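Local coordinates for protein putative short-chain dehydrogenase/reductase (PDB 3E9N) that is probably an NAD(P)-dependent oxidoreductase of the short-chain dehydrogenase/reductase family, perhaps an acetoacetyl-CoA reductase, although its function has not been established, at residues E51-S55 with V67-K71; V61-V67 with E112-Q116. The contacts are given in a common frame with arbitrary orientation. Residue numbers count along the deposited sequence, not the author numbering.

Contact 1 (E51-S55 with V67-K71)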
ATOM      1  N   GLU A  51      13.899 -35.436   5.597  1.00 45.62           N
ATOM      2  CA  GLU A  51      15.332 -35.429   5.372  1.00 44.64           C
ATOM      3  C   GLU A  51      16.007 -34.177   5.926  1.00 44.84           C
ATOM      4  O   GLU A  51      16.030 -33.129   5.278  1.00 44.87           O
ATOM      5  CB  GLU A  51      15.634 -35.566   3.881  1.00 44.59           C
ATOM      6  N   PRO A  52      16.596 -34.289   7.122  1.00 45.02           N
ATOM      7  CA  PRO A  52      17.270 -33.168   7.782  1.00 44.49           C
ATOM      8  C   PRO A  52      18.565 -32.750   7.108  1.00 44.24           C
ATOM      9  O   PRO A  52      19.374 -33.582   6.724  1.00 44.34           O
ATOM     10  CB  PRO A  52      17.563 -33.697   9.191  1.00 44.73           C
ATOM     11  CG  PRO A  52      17.648 -35.224   9.045  1.00 45.37           C
ATOM     12  CD  PRO A  52      16.926 -35.596   7.742  1.00 45.98           C
ATOM     13  N   ILE A  53      18.744 -31.449   6.958  1.00 43.51           N
ATOM     14  CA  ILE A  53      19.954 -30.938   6.400  1.00 43.44           C
ATOM     15  C   ILE A  53      20.481 -29.866   7.336  1.00 44.33           C
ATOM     16  O   ILE A  53      19.902 -28.786   7.432  1.00 44.29           O
ATOM     17  CB  ILE A  53      19.720 -30.322   5.020  1.00 42.71           C
ATOM     18  CG1 ILE A  53      19.099 -31.339   4.089  1.00 41.60           C
ATOM     19  CG2 ILE A  53      21.003 -29.767   4.429  1.00 40.85           C
ATOM     20  CD1 ILE A  53      18.391 -30.701   2.971  1.00 39.21           C
ATOM     21  N   GLU A  54      21.582 -30.161   8.016  1.00 44.86           N
ATOM     22  CA  GLU A  54      22.241 -29.161   8.829  1.00 46.23           C
ATOM     23  C   GLU A  54      22.984 -28.262   7.864  1.00 47.09           C
ATOM     24  O   GLU A  54      23.707 -28.732   6.986  1.00 47.32           O
ATOM     25  CB  GLU A  54      23.226 -29.785   9.802  1.00 46.07           C
ATOM     26  N   SER A  55      22.811 -26.961   8.041  1.00 47.79           N
ATOM     27  CA  SER A  55      23.199 -26.041   7.018  1.00 48.61           C
ATOM     28  C   SER A  55      23.348 -24.680   7.623  1.00 48.34           C
ATOM     29  O   SER A  55      22.568 -24.284   8.489  1.00 48.44           O
ATOM     30  CB  SER A  55      22.104 -25.978   5.955  1.00 48.86           C
ATOM     31  OG  SER A  55      22.544 -25.189   4.872  1.00 51.34           O
ATOM     32  N   VAL A  67      22.948 -25.561  -1.892  1.00 36.88           N
ATOM     33  CA  VAL A  67      23.031 -26.597  -0.879  1.00 36.10           C
ATOM     34  C   VAL A  67      23.148 -27.992  -1.544  1.00 37.11           C
ATOM     35  O   VAL A  67      22.173 -28.482  -2.095  1.00 37.44           O
ATOM     36  CB  VAL A  67      21.786 -26.592  -0.024  1.00 35.31           C
ATOM     37  CG1 VAL A  67      21.902 -27.630   1.026  1.00 33.94           C
ATOM     38  CG2 VAL A  67      21.551 -25.225   0.576  1.00 35.09           C
ATOM     39  N   ASP A  68      24.336 -28.613  -1.520  1.00 37.24           N
ATOM     40  CA  ASP A  68      24.590 -29.883  -2.253  1.00 36.76           C
ATOM     41  C   ASP A  68      23.450 -30.898  -2.172  1.00 35.83           C
ATOM     42  O   ASP A  68      23.072 -31.477  -3.197  1.00 35.79           O
ATOM     43  CB  ASP A  68      25.888 -30.555  -1.780  1.00 37.92           C
ATOM     44  CG  ASP A  68      27.177 -29.908  -2.379  1.00 41.28           C
ATOM     45  OD1 ASP A  68      27.215 -29.235  -3.477  1.00 42.27           O
ATOM     46  OD2 ASP A  68      28.191 -30.094  -1.696  1.00 46.78           O
ATOM     47  N   LYS A  69      22.913 -31.115  -0.972  1.00 33.22           N
ATOM     48  CA  LYS A  69      21.848 -32.080  -0.786  1.00 33.72           C
ATOM     49  C   LYS A  69      20.496 -31.690  -1.438  1.00 33.64           C
ATOM     50  O   LYS A  69      19.567 -32.492  -1.448  1.00 32.73           O
ATOM     51  CB  LYS A  69      21.637 -32.368   0.690  1.00 34.56           C
ATOM     52  CG  LYS A  69      22.629 -33.418   1.307  1.00 38.98           C
ATOM     53  CD  LYS A  69      22.822 -33.157   2.848  1.00 46.06           C
ATOM     54  CE  LYS A  69      23.388 -34.408   3.632  1.00 47.06           C
ATOM     55  NZ  LYS A  69      22.284 -35.018   4.539  1.00 45.86           N
ATOM     56  N   LEU A  70      20.416 -30.496  -2.026  1.00 32.74           N
ATOM     57  CA  LEU A  70      19.180 -30.102  -2.714  1.00 34.04           C
ATOM     58  C   LEU A  70      19.464 -30.124  -4.179  1.00 34.33           C
ATOM     59  O   LEU A  70      18.545 -29.939  -5.001  1.00 34.91           O
ATOM     60  CB  LEU A  70      18.674 -28.697  -2.325  1.00 32.50           C
ATOM     61  CG  LEU A  70      18.240 -28.469  -0.870  1.00 33.59           C
ATOM     62  CD1 LEU A  70      17.748 -26.976  -0.657  1.00 30.90           C
ATOM     63  CD2 LEU A  70      17.189 -29.468  -0.433  1.00 27.06           C
ATOM     64  N   LYS A  71      20.724 -30.334  -4.522  1.00 33.90           N
ATOM     65  CA  LYS A  71      21.096 -30.226  -5.936  1.00 36.29           C
ATOM     66  C   LYS A  71      20.515 -31.323  -6.856  1.00 36.99           C
ATOM     67  O   LYS A  71      20.319 -31.098  -8.046  1.00 38.09           O
ATOM     68  CB  LYS A  71      22.608 -30.169  -6.090  1.00 36.22           C
ATOM     69  CG  LYS A  71      23.170 -28.748  -6.136  1.00 37.31           C
ATOM     70  CD  LYS A  71      24.613 -28.754  -5.581  1.00 39.24           C
ATOM     71  CE  LYS A  71      25.207 -27.348  -5.517  1.00 40.50           C
ATOM     72  NZ  LYS A  71      26.695 -27.418  -5.475  1.00 43.35           N
TER

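Contact 2 (V61-V67 with E112-Q116)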
ATOM      1  N   VAL A  61      23.961 -20.967   0.461  1.00 40.16           N
ATOM      2  CA  VAL A  61      23.249 -20.383  -0.689  1.00 39.12           C
ATOM      3  C   VAL A  61      24.013 -19.258  -1.414  1.00 39.66           C
ATOM      4  O   VAL A  61      24.073 -19.213  -2.650  1.00 38.66           O
ATOM      5  CB  VAL A  61      21.821 -19.906  -0.278  1.00 39.24           C
ATOM      6  CG1 VAL A  61      21.087 -19.200  -1.437  1.00 36.51           C
ATOM      7  CG2 VAL A  61      20.993 -21.095   0.265  1.00 37.82           C
ATOM      8  N   LEU A  62      24.584 -18.339  -0.640  1.00 41.21           N
ATOM      9  CA  LEU A  62      25.233 -17.141  -1.201  1.00 43.30           C
ATOM     10  C   LEU A  62      26.718 -17.318  -1.526  1.00 45.15           C
ATOM     11  O   LEU A  62      27.193 -16.827  -2.536  1.00 46.32           O
ATOM     12  CB  LEU A  62      25.072 -15.938  -0.268  1.00 42.33           C
ATOM     13  CG  LEU A  62      23.634 -15.651   0.119  1.00 42.52           C
ATOM     14  CD1 LEU A  62      23.582 -14.378   0.961  1.00 39.56           C
ATOM     15  CD2 LEU A  62      22.716 -15.590  -1.134  1.00 40.25           C
ATOM     16  N   GLU A  63      27.466 -17.993  -0.674  1.00 46.92           N
ATOM     17  CA  GLU A  63      28.900 -18.067  -0.931  1.00 49.30           C
ATOM     18  C   GLU A  63      29.269 -19.286  -1.779  1.00 49.01           C
ATOM     19  O   GLU A  63      29.977 -19.141  -2.766  1.00 49.65           O
ATOM     20  CB  GLU A  63      29.718 -17.939   0.373  1.00 50.07           C
ATOM     21  CG  GLU A  63      29.559 -16.536   1.023  1.00 53.62           C
ATOM     22  CD  GLU A  63      30.076 -16.481   2.473  1.00 59.98           C
ATOM     23  OE1 GLU A  63      29.328 -15.982   3.387  1.00 59.15           O
ATOM     24  OE2 GLU A  63      31.228 -16.962   2.686  1.00 60.21           O
ATOM     25  N   GLU A  64      28.723 -20.459  -1.447  1.00 47.93           N
ATOM     26  CA  GLU A  64      29.031 -21.706  -2.174  1.00 47.12           C
ATOM     27  C   GLU A  64      28.166 -22.097  -3.395  1.00 46.28           C
ATOM     28  O   GLU A  64      28.315 -23.174  -3.942  1.00 46.73           O
ATOM     29  CB  GLU A  64      29.066 -22.845  -1.175  1.00 46.70           C
ATOM     30  CG  GLU A  64      29.955 -22.493   0.029  1.00 50.44           C
ATOM     31  CD  GLU A  64      29.883 -23.542   1.100  1.00 55.43           C
ATOM     32  OE1 GLU A  64      29.086 -24.485   0.927  1.00 60.01           O
ATOM     33  OE2 GLU A  64      30.612 -23.444   2.106  1.00 58.62           O
ATOM     34  N   GLY A  65      27.245 -21.265  -3.840  1.00 45.61           N
ATOM     35  CA  GLY A  65      26.493 -21.627  -5.051  1.00 43.90           C
ATOM     36  C   GLY A  65      25.403 -22.706  -4.930  1.00 42.26           C
ATOM     37  O   GLY A  65      24.859 -23.115  -5.940  1.00 42.45           O
ATOM     38  N   GLY A  66      25.080 -23.168  -3.722  1.00 40.87           N
ATOM     39  CA  GLY A  66      23.879 -24.011  -3.517  1.00 39.52           C
ATOM     40  C   GLY A  66      24.043 -25.023  -2.412  1.00 38.33           C
ATOM     41  O   GLY A  66      25.151 -25.325  -2.038  1.00 38.42           O
ATOM     42  N   VAL A  67      22.948 -25.561  -1.892  1.00 36.88           N
ATOM     43  CA  VAL A  67      23.031 -26.597  -0.879  1.00 36.10           C
ATOM     44  C   VAL A  67      23.148 -27.992  -1.544  1.00 37.11           C
ATOM     45  O   VAL A  67      22.173 -28.482  -2.095  1.00 37.44           O
ATOM     46  CB  VAL A  67      21.786 -26.592  -0.024  1.00 35.31           C
ATOM     47  CG1 VAL A  67      21.902 -27.630   1.026  1.00 33.94           C
ATOM     48  CG2 VAL A  67      21.551 -25.225   0.576  1.00 35.09           C
ATOM     49  N   GLU A 112      17.929 -16.087  -4.021  1.00 30.51           N
ATOM     50  CA  GLU A 112      18.949 -16.873  -4.745  1.00 30.57           C
ATOM     51  C   GLU A 112      18.713 -18.391  -4.595  1.00 29.13           C
ATOM     52  O   GLU A 112      18.906 -19.135  -5.546  1.00 27.93           O
ATOM     53  CB  GLU A 112      20.353 -16.462  -4.247  1.00 31.85           C
ATOM     54  CG  GLU A 112      21.498 -17.483  -4.575  1.00 34.89           C
ATOM     55  CD  GLU A 112      21.914 -17.450  -6.046  1.00 37.71           C
ATOM     56  OE1 GLU A 112      21.447 -16.560  -6.808  1.00 37.50           O
ATOM     57  OE2 GLU A 112      22.689 -18.350  -6.433  1.00 43.16           O
ATOM     58  N   LEU A 113      18.248 -18.835  -3.416  1.00 28.01           N
ATOM     59  CA  LEU A 113      17.751 -20.194  -3.273  1.00 28.36           C
ATOM     60  C   LEU A 113      16.602 -20.498  -4.217  1.00 28.76           C
ATOM     61  O   LEU A 113      16.541 -21.601  -4.775  1.00 29.23           O
ATOM     62  CB  LEU A 113      17.315 -20.548  -1.833  1.00 28.79           C
ATOM     63  CG  LEU A 113      16.862 -22.035  -1.620  1.00 30.06           C
ATOM     64  CD1 LEU A 113      17.946 -23.011  -1.980  1.00 25.65           C
ATOM     65  CD2 LEU A 113      16.396 -22.332  -0.192  1.00 30.40           C
ATOM     66  N   SER A 114      15.699 -19.550  -4.425  1.00 27.59           N
ATOM     67  CA  SER A 114      14.608 -19.815  -5.346  1.00 27.93           C
ATOM     68  C   SER A 114      15.180 -19.866  -6.760  1.00 29.23           C
ATOM     69  O   SER A 114      14.694 -20.595  -7.602  1.00 30.80           O
ATOM     70  CB  SER A 114      13.527 -18.731  -5.294  1.00 26.73           C
ATOM     71  OG  SER A 114      13.042 -18.547  -3.996  1.00 25.12           O
ATOM     72  N   ARG A 115      16.190 -19.067  -7.049  1.00 29.13           N
ATOM     73  CA  ARG A 115      16.729 -19.082  -8.385  1.00 29.94           C
ATOM     74  C   ARG A 115      17.415 -20.443  -8.642  1.00 30.63           C
ATOM     75  O   ARG A 115      17.299 -21.034  -9.726  1.00 30.36           O
ATOM     76  CB  ARG A 115      17.697 -17.892  -8.579  1.00 29.79           C
ATOM     77  CG  ARG A 115      18.191 -17.684 -10.051  1.00 30.68           C
ATOM     78  CD  ARG A 115      19.537 -16.857 -10.149  1.00 33.92           C
ATOM     79  NE  ARG A 115      20.643 -17.443  -9.366  1.00 35.60           N
ATOM     80  CZ  ARG A 115      21.429 -18.440  -9.805  1.00 40.08           C
ATOM     81  NH1 ARG A 115      22.398 -18.955  -9.029  1.00 37.06           N
ATOM     82  NH2 ARG A 115      21.211 -18.967 -11.011  1.00 37.09           N
ATOM     83  N   GLN A 116      18.128 -20.939  -7.636  1.00 30.42           N
ATOM     84  CA  GLN A 116      18.898 -22.166  -7.824  1.00 30.98           C
ATOM     85  C   GLN A 116      17.930 -23.323  -7.999  1.00 31.44           C
ATOM     86  O   GLN A 116      18.242 -24.265  -8.724  1.00 32.10           O
ATOM     87  CB  GLN A 116      19.883 -22.443  -6.643  1.00 29.79           C
ATOM     88  CG  GLN A 116      21.004 -21.381  -6.469  1.00 29.81           C
ATOM     89  CD  GLN A 116      21.610 -21.412  -5.073  1.00 30.37           C
ATOM     90  OE1 GLN A 116      21.219 -22.250  -4.255  1.00 31.88           O
ATOM     91  NE2 GLN A 116      22.553 -20.505  -4.783  1.00 27.38           N
TER
HETATM   92  O   HOH W   1      20.409 -24.986  -3.757  1.00 33.01           O

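Contact 1 (E51-S55 with V67-K71)
Strand 50-54 is one of the two outermost strands, within the chain, of the parallel Rossmann-type sheet of this short-chain dehydrogenase/reductase family member, and the loop 67-71 lies against one face of its C-terminal part. The two backbones stay well apart, with CA atoms 7.5 Å from each other at Ile53 and Lys69 and 7.9 Å at Ser55 and Val67, and no hydrogen bond joins them. Glu51, Ile53 and Ser55 instead make backbone hydrogen bonds to strand 30-35, so the loop does not extend the sheet. Its own shape comes from two local bonds, Leu70 N to Val67 O (2.7 Å) and Lys71 N to Asp68 O (2.9 Å), which mark successive tight turns.

Side chains fill the gap. Along the strand, the CA-to-CB bonds of Ile53 and Ser55 point toward the loop, whereas those of Pro52 and Glu54 point away, where they meet helix 38-45. Ile53 is the main contributor, losing 77 Å² to the loop: its CG2 lies 4.1 Å from Val67 CG1, and its CD1 lies 3.8 Å from Leu70 CD2. Both Ile53 and Leu70 also touch Tyr32 of the adjacent strand, so the apolar patch continues over the sheet. Lys69 closes its exposed border, its CD sitting 4.2 Å from Ile53 CG2. At the other end, Ser55 OG is hydrogen-bonded to Glu60 and makes just a loose approach to Val67. On the loop's far flank, Lys71 NZ forms a salt bridge with Asp68 OD1 at 2.8 Å.

Contact 2 (V61-V67 with E112-Q116)
In this Rossmann-fold member of the short-chain dehydrogenase/reductase family the end of helix 57-63 and the turn after it pack against the long helix 95-124, burying 255 Å². Glu112 comes first: its CG lies 3.6 Å from Val61 CG1 and its CB 4.0 Å from Leu62 CD2, while Val96 of a second subunit packs on both Glu112 and Leu62. Leu113 follows, its CB 4.0 Å from Val61 CG1, and its side chain also reaches strand 78-81. Arg115 does not reach 61-67; its NH1 forms a salt bridge with Glu112 OE2 (2.7 Å), and it packs on Gly94 of the second subunit. Gln116 makes the polar link: NE2 donates to Val61 O (2.9 Å, 140°) and to Glu112 OE2 (2.7 Å). Gly66 CA is 3.3 Å from Gln116 OE1, which a CB would crowd; its phi/psi of 148/162° alone call for glycine, jamming any CB against Gly65 O. One water accepts from Val67 N at 3.2 Å and donates to Gln116 OE1 at 2.9 Å.

After strands 7-11 and 30-35 and their helices, the chain reaches strand 50-54, helix 57-63 and the loop leading to strand 78-81, and only later enters helix 95-124. Contact 1 closes a short loop, with 11 residues between its segments, seven of them helical; contact 2 closes a longer one of 44. Their segments alternate, so the two loops cross, and both contacts use Val67. Contact 1 ties the connection to an edge strand of the sheet, while contact 2 ties it to the long helix. Their centres are 11 Å apart, and they touch directly where Leu70 CD1 lies 4.2 Å from Leu113 CD1, making apolar packing continuous between the two.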